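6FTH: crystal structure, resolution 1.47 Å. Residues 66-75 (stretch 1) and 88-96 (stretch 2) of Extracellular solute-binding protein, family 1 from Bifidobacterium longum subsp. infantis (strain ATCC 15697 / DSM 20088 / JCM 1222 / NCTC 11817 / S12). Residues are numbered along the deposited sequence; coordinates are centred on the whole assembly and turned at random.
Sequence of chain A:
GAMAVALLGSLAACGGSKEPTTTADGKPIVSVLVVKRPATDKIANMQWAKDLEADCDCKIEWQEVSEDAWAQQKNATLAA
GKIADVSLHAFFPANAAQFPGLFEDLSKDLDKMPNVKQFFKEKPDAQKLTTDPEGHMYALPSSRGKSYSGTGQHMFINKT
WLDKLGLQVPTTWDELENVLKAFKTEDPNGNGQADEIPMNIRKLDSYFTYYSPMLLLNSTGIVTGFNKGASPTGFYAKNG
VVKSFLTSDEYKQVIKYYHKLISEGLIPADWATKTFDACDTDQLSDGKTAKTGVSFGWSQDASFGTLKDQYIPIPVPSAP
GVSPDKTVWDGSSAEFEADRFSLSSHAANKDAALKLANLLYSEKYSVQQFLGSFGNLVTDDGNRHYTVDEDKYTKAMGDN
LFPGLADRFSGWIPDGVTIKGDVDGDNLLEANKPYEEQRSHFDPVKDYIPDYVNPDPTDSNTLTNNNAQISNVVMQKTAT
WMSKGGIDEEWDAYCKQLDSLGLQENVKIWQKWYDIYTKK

Stretch 1 66-75: SEDAWAQQKN
Stretch 2 88-96: LHAFFPANA

Residues 67-75 form a helix packed against a loop, 89-92, that enters a second helix at Pro93; the nearest CA pair across the contact is Trp70-Ala90, 7.6 Å apart. Ser66 (chi1 p) caps the first helix, its OG accepting from Ala69 N at 2.9 Å. Glu67, Trp70 and Lys74, spaced three and four residues apart, make the contact.

Glu67 (chi1 m, chi2 t) starts sideways, but its end reaches His89: His89 NE2 donates to Glu67 OE2 at 2.7 Å and 161°, the acceptor lying near the imidazole plane. His89 has phi/psi 65/32 and chi1 t.

Trp70 (chi1 t, chi2 -117°) points toward the loop. Its NE1 donates to Ala90 O at 2.9 Å and 148°, while CZ2 lies 3.7 Å from Ala90 CB. The indole edge also meets the face of Phe91 (chi1 m), with six-membered ring centroids 5.4 Å apart, planes at 76°, and Trp70 CZ2 3.5 Å from Phe91 CE1.

Lys74 (t, t, p, t) lays CD 3.4 Å from Ala90 O and donates from NZ to Asn95 OD1 at 2.7 Å. Asn95 (chi1 m) uses that same OD1 to accept from Phe92 N at 2.9 Å, 164°, tying lysine to the second helix's start. A water accepts from Lys74 NZ at 2.7 Å and donates to Ala90 O at 3.3 Å.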

# COMPACT_ATOMS: atom_id res chain seq x y z
N SER A 66 1.15 -16.03 12.10
CA SER A 66 0.27 -15.31 11.19
C SER A 66 0.38 -13.81 11.42
O SER A 66 0.86 -13.34 12.46
CB SER A 66 -1.19 -15.73 11.40
OG SER A 66 -1.67 -15.23 12.64
N GLU A 67 -0.07 -13.05 10.42
CA GLU A 67 -0.09 -11.60 10.55
C GLU A 67 -1.02 -11.16 11.67
O GLU A 67 -0.68 -10.27 12.45
CB GLU A 67 -0.47 -10.98 9.20
CG GLU A 67 0.67 -11.09 8.18
CD GLU A 67 0.31 -10.63 6.78
OE1 GLU A 67 -0.88 -10.59 6.39
OE2 GLU A 67 1.27 -10.33 6.05
N ASP A 68 -2.18 -11.81 11.80
CA ASP A 68 -3.13 -11.44 12.84
C ASP A 68 -2.57 -11.75 14.22
O ASP A 68 -2.74 -10.96 15.16
CB ASP A 68 -4.46 -12.16 12.64
CG ASP A 68 -5.29 -11.56 11.52
OD1 ASP A 68 -5.08 -10.38 11.18
OD2 ASP A 68 -6.15 -12.28 10.97
N ALA A 69 -1.89 -12.88 14.37
CA ALA A 69 -1.28 -13.20 15.66
C ALA A 69 -0.13 -12.24 15.97
O ALA A 69 -0.00 -11.77 17.11
CB ALA A 69 -0.79 -14.65 15.67
N TRP A 70 0.69 -11.92 14.97
CA TRP A 70 1.82 -11.04 15.22
C TRP A 70 1.36 -9.65 15.65
O TRP A 70 1.97 -9.03 16.52
CB TRP A 70 2.71 -10.98 13.97
CG TRP A 70 3.87 -10.07 14.14
CD1 TRP A 70 4.12 -8.95 13.44
CD2 TRP A 70 4.93 -10.20 15.09
NE1 TRP A 70 5.27 -8.35 13.89
CE2 TRP A 70 5.79 -9.10 14.90
CE3 TRP A 70 5.24 -11.13 16.08
CZ2 TRP A 70 6.94 -8.91 15.67
CZ3 TRP A 70 6.37 -10.94 16.84
CH2 TRP A 70 7.21 -9.85 16.63
N ALA A 71 0.30 -9.14 15.04
CA ALA A 71 -0.20 -7.82 15.40
C ALA A 71 -0.48 -7.72 16.89
O ALA A 71 -0.26 -6.67 17.51
CB ALA A 71 -1.49 -7.55 14.63
N GLN A 72 -0.93 -8.82 17.49
CA GLN A 72 -1.28 -8.88 18.90
C GLN A 72 -0.09 -9.20 19.80
O GLN A 72 -0.13 -8.89 21.00
CB GLN A 72 -2.34 -9.96 19.11
CG GLN A 72 -3.71 -9.56 18.60
CD GLN A 72 -4.38 -8.51 19.50
OE1 GLN A 72 -4.73 -7.41 19.04
NE2 GLN A 72 -4.58 -8.85 20.78
N GLN A 73 0.96 -9.80 19.27
CA GLN A 73 2.11 -10.21 20.07
C GLN A 73 3.28 -9.25 19.99
O GLN A 73 4.16 -9.31 20.85
CB GLN A 73 2.60 -11.59 19.64
CG GLN A 73 1.60 -12.72 19.80
CD GLN A 73 2.03 -14.01 19.10
OE1 GLN A 73 3.14 -14.10 18.56
NE2 GLN A 73 1.15 -14.99 19.09
N LYS A 74 3.31 -8.34 19.00
CA LYS A 74 4.54 -7.60 18.71
C LYS A 74 4.96 -6.73 19.89
O LYS A 74 6.13 -6.72 20.28
CB LYS A 74 4.38 -6.74 17.45
CG LYS A 74 5.61 -5.87 17.19
CD LYS A 74 5.72 -5.40 15.74
CE LYS A 74 4.83 -4.23 15.44
NZ LYS A 74 5.17 -3.63 14.11
N ASN A 75 4.02 -5.96 20.45
CA ASN A 75 4.40 -5.01 21.50
C ASN A 75 4.93 -5.75 22.73
O ASN A 75 5.98 -5.38 23.27
CB ASN A 75 3.22 -4.13 21.87
CG ASN A 75 2.86 -3.16 20.76
OD1 ASN A 75 3.62 -2.98 19.81
ND2 ASN A 75 1.69 -2.53 20.88
N LEU A 88 11.67 -11.78 10.02
CA LEU A 88 11.24 -11.38 8.69
C LEU A 88 9.79 -10.91 8.73
O LEU A 88 8.91 -11.64 9.23
CB LEU A 88 11.36 -12.54 7.71
CG LEU A 88 12.70 -13.29 7.65
CD1 LEU A 88 12.62 -14.34 6.53
CD2 LEU A 88 13.94 -12.36 7.47
N HIS A 89 9.51 -9.72 8.17
CA HIS A 89 8.14 -9.19 8.09
C HIS A 89 7.58 -8.92 9.49
O HIS A 89 6.37 -9.04 9.73
CB HIS A 89 7.23 -10.11 7.25
CG HIS A 89 5.82 -9.61 7.04
ND1 HIS A 89 5.49 -8.27 6.98
CD2 HIS A 89 4.66 -10.29 6.86
CE1 HIS A 89 4.19 -8.15 6.78
NE2 HIS A 89 3.66 -9.35 6.71
N ALA A 90 8.48 -8.55 10.40
CA ALA A 90 8.13 -8.40 11.81
C ALA A 90 8.27 -6.98 12.32
O ALA A 90 7.34 -6.47 12.97
CB ALA A 90 8.99 -9.36 12.64
N PHE A 91 9.41 -6.33 12.07
CA PHE A 91 9.75 -5.05 12.68
C PHE A 91 10.00 -3.96 11.64
O PHE A 91 10.79 -4.13 10.70
CB PHE A 91 10.98 -5.19 13.57
CG PHE A 91 10.81 -6.21 14.66
CD1 PHE A 91 9.89 -6.00 15.67
CD2 PHE A 91 11.57 -7.36 14.69
CE1 PHE A 91 9.71 -6.95 16.66
CE2 PHE A 91 11.40 -8.30 15.68
CZ PHE A 91 10.47 -8.09 16.67
N PHE A 92 9.31 -2.85 11.81
CA PHE A 92 9.52 -1.68 10.99
C PHE A 92 10.60 -0.81 11.62
O PHE A 92 10.91 -0.94 12.81
CB PHE A 92 8.24 -0.86 10.91
CG PHE A 92 7.21 -1.47 10.04
CD1 PHE A 92 6.31 -2.40 10.54
CD2 PHE A 92 7.13 -1.14 8.69
CE1 PHE A 92 5.36 -2.98 9.71
CE2 PHE A 92 6.17 -1.72 7.86
CZ PHE A 92 5.30 -2.64 8.37
N PRO A 93 11.18 0.10 10.84
CA PRO A 93 12.18 1.01 11.42
C PRO A 93 11.67 1.72 12.66
O PRO A 93 12.41 1.85 13.64
CB PRO A 93 12.47 1.98 10.27
CG PRO A 93 12.27 1.13 9.02
CD PRO A 93 11.10 0.23 9.37
N ALA A 94 10.41 2.17 12.65
CA ALA A 94 9.86 2.85 13.82
C ALA A 94 9.89 1.96 15.06
O ALA A 94 10.11 2.45 16.18
CB ALA A 94 8.43 3.32 13.54
N ASN A 95 9.66 0.65 14.90
CA ASN A 95 9.69 -0.25 16.05
C ASN A 95 11.10 -0.37 16.62
O ASN A 95 11.29 -0.34 17.84
CB ASN A 95 9.19 -1.65 15.65
CG ASN A 95 7.78 -1.65 15.09
OD1 ASN A 95 7.51 -2.28 14.06
ND2 ASN A 95 6.87 -0.96 15.78
N ALA A 96 12.10 -0.57 15.76
CA ALA A 96 13.46 -0.68 16.27
C ALA A 96 13.91 0.61 16.95
O ALA A 96 14.60 0.57 17.97
CB ALA A 96 14.43 -1.07 15.15
O HOH W 1 4.27 -5.47 12.38
O HOH W 2 4.03 -0.66 14.08